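Local atomic coordinates of phosphoribosylaminoimidazole carboxylase, ATPase subunit (Thermus thermophilus, PDB entry 3AW8), a protein that probably catalyses the ATP-dependent conversion of 5-aminoimidazole ribonucleotide and hydrogencarbonate to N5-carboxyaminoimidazole ribonucleotide in de novo purine biosynthesis. Residues A[28-33]-A[45-50]; A[89-94]-A[259-264]; A[182-187]-A[242-247]. All blocks are in the same frame, centred on the assembly; numbering follows the deposited sequence.

Interaction 1 (A[28-33]-A[45-50]); sequences LDPSPE and GEFLDE
At the margin of the parallel sheet of the preATP-grasp domain, strand 25-29 runs out beside Gly45, the residue that follows outermost strand 41-44. Gly45 N donates to Asp29 O at 3.0 Å. The pairing goes no further: Pro30 N lies 3.2 Å from Gly45 O but has no hydrogen to give.

Beside this junction the Phe47 ring is set obliquely to its neighbours. Its CE1 lies 3.6 Å from Leu28 O, and its CE2 meets Pro30 CD at 3.9 Å. The side chains of Leu28 and Phe47 run antiparallel past one another, CD1 of Leu28 lying 4.0 Å from CD1 of Phe47; Leu28 also touches Leu53 and Phe56 of helix 50-57.

In this Rossmann-like unit the strand ends in an Asx turn, Asp29 OD1 accepting from Ser31 N at 2.9 Å through its anti lone pair. Asp29 OD2 takes Gly7 N, in a glycine-rich loop that resembles a GxGxxG motif. Glu46 begins a type I turn leading to the N-cap residue Asp49. The Glu46 side chain bends at chi2 (-70°) and crosses Pro30 at about a right angle, with Glu46 OE2 3.4 Å from Pro30 CB.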
loop_
_atom_site.group_PDB
_atom_site.type_symbol
_atom_site.label_atom_id
_atom_site.label_comp_id
_atom_site.label_asym_id
_atom_site.label_seq_id
_atom_site.Cartn_x
_atom_site.Cartn_y
_atom_site.Cartn_z
ATOM N N LEU A 28 1.721 -10.962 18.398
ATOM C CA LEU A 28 2.294 -11.545 19.607
ATOM C C LEU A 28 3.771 -11.686 19.254
ATOM O O LEU A 28 4.110 -12.180 18.182
ATOM C CB LEU A 28 1.712 -12.934 19.914
ATOM C CG LEU A 28 1.830 -13.414 21.374
ATOM C CD1 LEU A 28 1.642 -14.927 21.432
ATOM C CD2 LEU A 28 3.180 -13.063 21.961
ATOM N N ASP A 29 4.640 -11.217 20.136
ATOM C CA ASP A 29 6.070 -11.312 19.913
ATOM C C ASP A 29 6.743 -11.061 21.245
ATOM O O ASP A 29 6.288 -10.234 22.028
ATOM C CB ASP A 29 6.543 -10.276 18.881
ATOM C CG ASP A 29 7.930 -10.598 18.332
ATOM O OD1 ASP A 29 8.934 -10.408 19.060
ATOM O OD2 ASP A 29 8.015 -11.067 17.173
ATOM N N PRO A 30 7.825 -11.791 21.528
ATOM C CA PRO A 30 8.562 -11.643 22.783
ATOM C C PRO A 30 9.371 -10.350 22.908
ATOM O O PRO A 30 9.845 -10.004 23.990
ATOM C CB PRO A 30 9.437 -12.898 22.812
ATOM C CG PRO A 30 9.668 -13.183 21.366
ATOM C CD PRO A 30 8.312 -12.953 20.765
ATOM N N SER A 31 9.521 -9.628 21.806
ATOM C CA SER A 31 10.280 -8.389 21.835
ATOM C C SER A 31 9.397 -7.155 21.766
ATOM O O SER A 31 8.627 -6.984 20.828
ATOM C CB SER A 31 11.275 -8.359 20.689
ATOM O OG SER A 31 11.934 -7.110 20.670
ATOM N N PRO A 32 9.519 -6.261 22.757
ATOM C CA PRO A 32 8.728 -5.027 22.815
ATOM C C PRO A 32 8.980 -4.137 21.607
ATOM O O PRO A 32 8.185 -3.254 21.313
ATOM C CB PRO A 32 9.213 -4.358 24.100
ATOM C CG PRO A 32 9.767 -5.488 24.907
ATOM C CD PRO A 32 10.469 -6.317 23.878
ATOM N N GLU A 33 10.092 -4.371 20.919
ATOM C CA GLU A 33 10.470 -3.579 19.752
ATOM C C GLU A 33 10.004 -4.133 18.402
ATOM O O GLU A 33 10.370 -3.585 17.364
ATOM C CB GLU A 33 11.993 -3.414 19.711
ATOM C CG GLU A 33 12.534 -2.125 20.313
ATOM C CD GLU A 33 12.092 -1.898 21.755
ATOM O OE1 GLU A 33 10.969 -1.377 21.966
ATOM O OE2 GLU A 33 12.868 -2.245 22.679
ATOM N N GLY A 45 5.218 -11.088 24.697
ATOM C CA GLY A 45 5.206 -12.317 25.464
ATOM C C GLY A 45 5.832 -13.471 24.711
ATOM O O GLY A 45 5.849 -13.467 23.482
ATOM N N GLU A 46 6.353 -14.457 25.439
ATOM C CA GLU A 46 6.963 -15.630 24.811
ATOM C C GLU A 46 5.845 -16.474 24.213
ATOM O O GLU A 46 4.739 -16.486 24.734
ATOM C CB GLU A 46 7.728 -16.459 25.848
ATOM C CG GLU A 46 8.803 -15.692 26.607
ATOM C CD GLU A 46 9.995 -15.329 25.733
ATOM O OE1 GLU A 46 10.897 -14.612 26.225
ATOM O OE2 GLU A 46 10.035 -15.758 24.557
ATOM N N PHE A 47 6.132 -17.174 23.123
ATOM C CA PHE A 47 5.128 -18.017 22.475
ATOM C C PHE A 47 4.746 -19.214 23.332
ATOM O O PHE A 47 3.667 -19.781 23.169
ATOM C CB PHE A 47 5.633 -18.508 21.117
ATOM C CG PHE A 47 5.816 -17.412 20.112
ATOM C CD1 PHE A 47 4.721 -16.696 19.636
ATOM C CD2 PHE A 47 7.089 -17.079 19.647
ATOM C CE1 PHE A 47 4.888 -15.667 18.714
ATOM C CE2 PHE A 47 7.265 -16.050 18.727
ATOM C CZ PHE A 47 6.167 -15.342 18.259
ATOM N N LEU A 48 5.634 -19.595 24.243
ATOM C CA LEU A 48 5.364 -20.723 25.113
ATOM C C LEU A 48 4.812 -20.300 26.469
ATOM O O LEU A 48 4.638 -21.131 27.364
ATOM C CB LEU A 48 6.619 -21.577 25.273
ATOM C CG LEU A 48 7.005 -22.231 23.945
ATOM C CD1 LEU A 48 8.198 -23.150 24.150
ATOM C CD2 LEU A 48 5.806 -22.995 23.379
ATOM N N ASP A 49 4.542 -19.004 26.612
ATOM C CA ASP A 49 3.952 -18.465 27.831
ATOM C C ASP A 49 2.452 -18.567 27.569
ATOM O O ASP A 49 1.855 -17.697 26.933
ATOM C CB ASP A 49 4.370 -17.005 28.028
ATOM C CG ASP A 49 3.575 -16.299 29.127
ATOM O OD1 ASP A 49 3.936 -15.146 29.457
ATOM O OD2 ASP A 49 2.591 -16.878 29.652
ATOM N N GLU A 50 1.853 -19.650 28.049
ATOM C CA GLU A 50 0.435 -19.903 27.835
ATOM C C GLU A 50 -0.431 -18.705 28.198
ATOM O O GLU A 50 -1.428 -18.435 27.527
ATOM C CB GLU A 50 0.002 -21.136 28.631
ATOM C CG GLU A 50 -1.203 -21.847 28.061
ATOM C CD GLU A 50 -1.411 -23.219 28.671
ATOM O OE1 GLU A 50 -2.190 -24.005 28.093
ATOM O OE2 GLU A 50 -0.803 -23.511 29.725
#

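Interaction 2 (A[89-94]-A[259-264]); sequences KALEVA and MAPRVH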
loop_
_atom_site.group_PDB
_atom_site.type_symbol
_atom_site.label_atom_id
_atom_site.label_comp_id
_atom_site.label_asym_id
_atom_site.label_seq_id
_atom_site.Cartn_x
_atom_site.Cartn_y
_atom_site.Cartn_z
ATOM N N LYS A 89 0.001 -28.476 10.710
ATOM C CA LYS A 89 0.791 -29.513 10.055
ATOM C C LYS A 89 1.885 -28.892 9.189
ATOM O O LYS A 89 3.036 -29.338 9.222
ATOM C CB LYS A 89 -0.114 -30.399 9.188
ATOM C CG LYS A 89 0.580 -31.607 8.551
ATOM C CD LYS A 89 -0.378 -32.306 7.587
ATOM C CE LYS A 89 0.243 -33.522 6.902
ATOM N NZ LYS A 89 0.537 -34.623 7.860
ATOM N N ALA A 90 1.518 -27.868 8.416
ATOM C CA ALA A 90 2.455 -27.176 7.532
ATOM C C ALA A 90 3.700 -26.708 8.287
ATOM O O ALA A 90 4.812 -26.786 7.770
ATOM C CB ALA A 90 1.769 -26.000 6.870
ATOM N N LEU A 91 3.512 -26.218 9.507
ATOM C CA LEU A 91 4.635 -25.780 10.325
ATOM C C LEU A 91 5.497 -26.988 10.654
ATOM O O LEU A 91 6.722 -26.939 10.570
ATOM C CB LEU A 91 4.141 -25.167 11.634
ATOM C CG LEU A 91 3.786 -23.689 11.652
ATOM C CD1 LEU A 91 3.351 -23.300 13.052
ATOM C CD2 LEU A 91 4.994 -22.881 11.239
ATOM N N GLU A 92 4.837 -28.073 11.044
ATOM C CA GLU A 92 5.507 -29.317 11.402
ATOM C C GLU A 92 6.411 -29.755 10.248
ATOM O O GLU A 92 7.612 -29.941 10.417
ATOM C CB GLU A 92 4.457 -30.401 11.679
ATOM C CG GLU A 92 4.883 -31.496 12.648
ATOM C CD GLU A 92 4.447 -31.222 14.087
ATOM O OE1 GLU A 92 3.225 -31.030 14.315
ATOM O OE2 GLU A 92 5.323 -31.209 14.987
ATOM N N VAL A 93 5.815 -29.917 9.075
ATOM C CA VAL A 93 6.553 -30.329 7.891
ATOM C C VAL A 93 7.719 -29.393 7.583
ATOM O O VAL A 93 8.853 -29.834 7.412
ATOM C CB VAL A 93 5.626 -30.369 6.648
ATOM C CG1 VAL A 93 6.425 -30.736 5.413
ATOM C CG2 VAL A 93 4.503 -31.365 6.864
ATOM N N ALA A 94 7.432 -28.096 7.526
ATOM C CA ALA A 94 8.433 -27.087 7.189
ATOM C C ALA A 94 9.548 -26.841 8.198
ATOM O O ALA A 94 10.584 -26.287 7.843
ATOM C CB ALA A 94 7.738 -25.770 6.876
ATOM N N MET A 259 10.453 -25.026 1.910
ATOM C CA MET A 259 9.075 -24.564 1.891
ATOM C C MET A 259 8.868 -23.709 3.140
ATOM O O MET A 259 9.436 -23.983 4.195
ATOM C CB MET A 259 8.090 -25.742 1.863
ATOM C CG MET A 259 7.878 -26.466 3.179
ATOM S SD MET A 259 6.144 -26.359 3.725
ATOM C CE MET A 259 5.412 -27.721 2.848
ATOM N N ALA A 260 8.087 -22.645 3.002
ATOM C CA ALA A 260 7.795 -21.751 4.119
ATOM C C ALA A 260 6.280 -21.566 4.134
ATOM O O ALA A 260 5.696 -21.111 3.152
ATOM C CB ALA A 260 8.499 -20.408 3.925
ATOM N N PRO A 261 5.623 -21.923 5.246
ATOM C CA PRO A 261 4.167 -21.780 5.331
ATOM C C PRO A 261 3.754 -20.339 5.593
ATOM O O PRO A 261 3.119 -20.053 6.613
ATOM C CB PRO A 261 3.811 -22.705 6.487
ATOM C CG PRO A 261 4.965 -22.498 7.415
ATOM C CD PRO A 261 6.167 -22.506 6.487
ATOM N N ARG A 262 4.085 -19.441 4.664
ATOM C CA ARG A 262 3.776 -18.032 4.854
ATOM C C ARG A 262 4.272 -17.149 3.713
ATOM O O ARG A 262 4.963 -17.607 2.794
ATOM C CB ARG A 262 4.459 -17.549 6.125
ATOM C CG ARG A 262 5.963 -17.843 6.097
ATOM C CD ARG A 262 6.702 -17.190 7.241
ATOM N NE ARG A 262 8.125 -17.531 7.239
ATOM C CZ ARG A 262 9.009 -17.132 6.320
ATOM N NH1 ARG A 262 8.641 -16.366 5.297
ATOM N NH2 ARG A 262 10.278 -17.488 6.438
ATOM N N VAL A 263 3.918 -15.871 3.790
ATOM C CA VAL A 263 4.375 -14.916 2.814
ATOM C C VAL A 263 5.884 -15.032 2.918
ATOM O O VAL A 263 6.419 -15.342 3.986
ATOM C CB VAL A 263 3.915 -13.505 3.157
ATOM C CG1 VAL A 263 2.442 -13.363 2.805
ATOM C CG2 VAL A 263 4.163 -13.217 4.644
ATOM N N HIS A 264 6.569 -14.788 1.809
ATOM C CA HIS A 264 8.011 -14.963 1.763
ATOM C C HIS A 264 8.741 -13.738 1.237
ATOM O O HIS A 264 8.177 -12.947 0.482
ATOM C CB HIS A 264 8.301 -16.184 0.886
ATOM C CG HIS A 264 9.687 -16.719 1.018
ATOM N ND1 HIS A 264 10.682 -16.438 0.108
ATOM C CD2 HIS A 264 10.241 -17.538 1.944
ATOM C CE1 HIS A 264 11.789 -17.063 0.466
ATOM N NE2 HIS A 264 11.549 -17.738 1.575
HETATM O O HOH W 1 11.455 -24.659 5.927
#
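Ala90 and Ala94, one helical turn apart on helix 88-94, meet Pro261 and Met259 where the preATP-grasp region packs on the ATP-grasp domain, at the end of sheet strand 253-260. The contact illustrates how small residues let a helix lie close to a strand end, for it is entirely buried and has no direct hydrogen bond across it.

Ala90 comes first, its CB 3.9 Å from Pro261 CB, with Tyr239 touching both residues. Leu91 starts away from the strand end, yet its CD2 returns to within 3.8 Å of Pro261 CG, the two side chains crossing at about a right angle. Pro261 is the centre of an inverse gamma turn, where the chain leaves the strand.

Val93 comes next, its CG1 4.1 Å from Met259 CE. The methionine gets there by folding: CG sits between the backbone N and the carbonyl carbon (chi1 77°), and the chain bends again at chi2 and chi3. An alanine in place of Met259 would probably open a gap against Val93 and Ala94, since the sulfur and terminal methyl that meet them would be gone. Met259 directly follows Glu258, which lines the AMP pocket.

Ala94 touches both partners. Its CB lies 3.6 Å from Met259 SD and 3.6 Å from Pro261 CD. A water lies 2.7 Å from both Ala94 O and Met259 O, placed to donate to either, though it has more acceptors in reach than protons.

Interaction 3 (A[182-187]-A[242-247]); sequences SLLAVR and VLALEF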
loop_
_atom_site.group_PDB
_atom_site.type_symbol
_atom_site.label_atom_id
_atom_site.label_comp_id
_atom_site.label_asym_id
_atom_site.label_seq_id
_atom_site.Cartn_x
_atom_site.Cartn_y
_atom_site.Cartn_z
ATOM N N SER A 182 11.841 -19.517 -6.894
ATOM C CA SER A 182 10.807 -19.836 -5.921
ATOM C C SER A 182 9.459 -19.524 -6.524
ATOM O O SER A 182 9.342 -18.670 -7.402
ATOM C CB SER A 182 10.997 -19.026 -4.635
ATOM O OG SER A 182 10.672 -17.669 -4.839
ATOM N N LEU A 183 8.441 -20.231 -6.056
ATOM C CA LEU A 183 7.094 -20.018 -6.554
ATOM C C LEU A 183 6.162 -19.744 -5.388
ATOM O O LEU A 183 5.983 -20.596 -4.518
ATOM C CB LEU A 183 6.604 -21.250 -7.322
ATOM C CG LEU A 183 5.175 -21.127 -7.858
ATOM C CD1 LEU A 183 5.195 -21.203 -9.367
ATOM C CD2 LEU A 183 4.300 -22.222 -7.279
ATOM N N LEU A 184 5.593 -18.547 -5.349
ATOM C CA LEU A 184 4.658 -18.219 -4.289
ATOM C C LEU A 184 3.293 -18.688 -4.778
ATOM O O LEU A 184 2.867 -18.342 -5.877
ATOM C CB LEU A 184 4.632 -16.708 -4.017
ATOM C CG LEU A 184 5.881 -16.040 -3.434
ATOM C CD1 LEU A 184 6.420 -16.894 -2.311
ATOM C CD2 LEU A 184 6.949 -15.865 -4.502
ATOM N N ALA A 185 2.618 -19.496 -3.973
ATOM C CA ALA A 185 1.303 -20.000 -4.341
ATOM C C ALA A 185 0.326 -19.698 -3.222
ATOM O O ALA A 185 0.722 -19.494 -2.075
ATOM C CB ALA A 185 1.362 -21.510 -4.596
ATOM N N VAL A 186 -0.956 -19.674 -3.551
ATOM C CA VAL A 186 -1.958 -19.386 -2.545
ATOM C C VAL A 186 -3.234 -20.193 -2.748
ATOM O O VAL A 186 -3.672 -20.430 -3.873
ATOM C CB VAL A 186 -2.274 -17.870 -2.521
ATOM C CG1 VAL A 186 -2.306 -17.327 -3.932
ATOM C CG2 VAL A 186 -3.599 -17.616 -1.819
ATOM N N ARG A 187 -3.819 -20.623 -1.639
ATOM C CA ARG A 187 -5.043 -21.397 -1.673
ATOM C C ARG A 187 -5.999 -20.843 -0.632
ATOM O O ARG A 187 -5.690 -20.829 0.561
ATOM C CB ARG A 187 -4.736 -22.871 -1.383
ATOM C CG ARG A 187 -5.946 -23.800 -1.418
ATOM C CD ARG A 187 -5.514 -25.265 -1.327
ATOM N NE ARG A 187 -6.659 -26.175 -1.275
ATOM C CZ ARG A 187 -7.382 -26.415 -0.185
ATOM N NH1 ARG A 187 -8.405 -27.250 -0.244
ATOM N NH2 ARG A 187 -7.077 -25.836 0.967
ATOM N N VAL A 242 -0.884 -18.271 1.909
ATOM C CA VAL A 242 0.206 -18.255 0.955
ATOM C C VAL A 242 1.298 -19.235 1.347
ATOM O O VAL A 242 1.706 -19.313 2.504
ATOM C CB VAL A 242 0.780 -16.839 0.807
ATOM C CG1 VAL A 242 2.115 -16.874 0.055
ATOM C CG2 VAL A 242 -0.231 -15.975 0.066
ATOM N N LEU A 243 1.756 -19.988 0.358
ATOM C CA LEU A 243 2.788 -20.994 0.548
ATOM C C LEU A 243 3.959 -20.635 -0.372
ATOM O O LEU A 243 3.756 -20.292 -1.534
ATOM C CB LEU A 243 2.181 -22.362 0.205
ATOM C CG LEU A 243 2.916 -23.690 0.360
ATOM C CD1 LEU A 243 3.574 -24.045 -0.942
ATOM C CD2 LEU A 243 3.910 -23.616 1.498
ATOM N N ALA A 244 5.180 -20.685 0.153
ATOM C CA ALA A 244 6.360 -20.358 -0.637
ATOM C C ALA A 244 7.240 -21.586 -0.834
ATOM O O ALA A 244 7.747 -22.174 0.127
ATOM C CB ALA A 244 7.156 -19.247 0.038
ATOM N N LEU A 245 7.415 -21.961 -2.096
ATOM C CA LEU A 245 8.223 -23.113 -2.464
ATOM C C LEU A 245 9.493 -22.673 -3.184
ATOM O O LEU A 245 9.437 -21.970 -4.191
ATOM C CB LEU A 245 7.408 -24.037 -3.370
ATOM C CG LEU A 245 6.821 -25.324 -2.782
ATOM C CD1 LEU A 245 6.471 -25.133 -1.317
ATOM C CD2 LEU A 245 5.602 -25.744 -3.608
ATOM N N GLU A 246 10.636 -23.085 -2.652
ATOM C CA GLU A 246 11.921 -22.756 -3.246
ATOM C C GLU A 246 12.515 -23.973 -3.945
ATOM O O GLU A 246 12.586 -25.053 -3.365
ATOM C CB GLU A 246 12.887 -22.262 -2.174
ATOM C CG GLU A 246 12.676 -20.815 -1.797
ATOM C CD GLU A 246 13.747 -20.296 -0.860
ATOM O OE1 GLU A 246 13.649 -20.565 0.355
ATOM O OE2 GLU A 246 14.694 -19.628 -1.343
ATOM N N PHE A 247 12.933 -23.803 -5.194
ATOM C CA PHE A 247 13.532 -24.902 -5.947
ATOM C C PHE A 247 14.914 -24.533 -6.474
ATOM O O PHE A 247 15.323 -23.371 -6.441
ATOM C CB PHE A 247 12.669 -25.294 -7.155
ATOM C CG PHE A 247 11.278 -25.718 -6.809
ATOM C CD1 PHE A 247 10.270 -24.775 -6.648
ATOM C CD2 PHE A 247 10.965 -27.064 -6.666
ATOM C CE1 PHE A 247 8.966 -25.167 -6.352
ATOM C CE2 PHE A 247 9.665 -27.469 -6.369
ATOM C CZ PHE A 247 8.664 -26.522 -6.213
#
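Leu184 and Ala244 face each other in a non-hydrogen-bonded pair of the larger antiparallel sheet of the ATP-grasp fold, one of the two between which the nucleotide binds. Strands 179-187 and 241-250 are neighbours in it, and side chains alternate between its two faces, as in any regular antiparallel pair.

On the face of Leu184, CG stands anti to the carbonyl carbon (chi1 -67°), and chi2 of -45° then brings CD1 to 3.4 Å from Ala244 CB. His264 lies against both residues. Two residues on, Val186 CB packs 3.8 Å from Val242 CG2, the branched side chains passing at a slant. Here Val242 CG2 is anti to its own carbonyl carbon, beside the backbone N, and that branch makes the contact.

At the other end of the same face, Ser182 CB is 3.8 Å from Glu246 CG. The hydroxyl turns elsewhere: chi1 of 72° sets Ser182 OG between the backbone N and the carbonyl carbon, and it hydrogen-bonds to Ser266 and Asn201. Glu246 extends beyond CG, and its side chain lies about 6 Å from the bound AMP, with Glu246 OE1 close to Glu258 OE1.

Leu183, Ala185, Leu243 and Leu245 occupy the opposite face, where the first two are covered by helix 220-237. Their backbones form two hydrogen-bonded pairs. Leu183 N gives to Leu245 O at 2.7 Å, and Leu245 N answers to Leu183 O at 3.1 Å. Leu243 N reaches Ala185 O at 2.7 Å, and Ala185 N gives to Leu243 O at 2.8 Å.

Interaction 1 closes first along the chain and lies wholly in the N-terminal preATP-grasp region, its centre about 20 Å from that of interaction 2 and about 27 Å from that of interaction 3. Interaction 2 then joins that region to the ATP-grasp domain, and the long chain excursion between its two segments contains all of interaction 3. These two have centres about 10 Å apart and touch through adjacent strands 241-250 and 253-260 of one sheet: Ala260 N lies 2.9 Å from Ala244 O, a probable hydrogen bond, and Met259 packs on Leu245. Helix 88-94 of the preATP-grasp region thus rests on the end of strand 253-260, outermost in this chain's sheet, while the neighbouring strand carries Glu246 near the AMP.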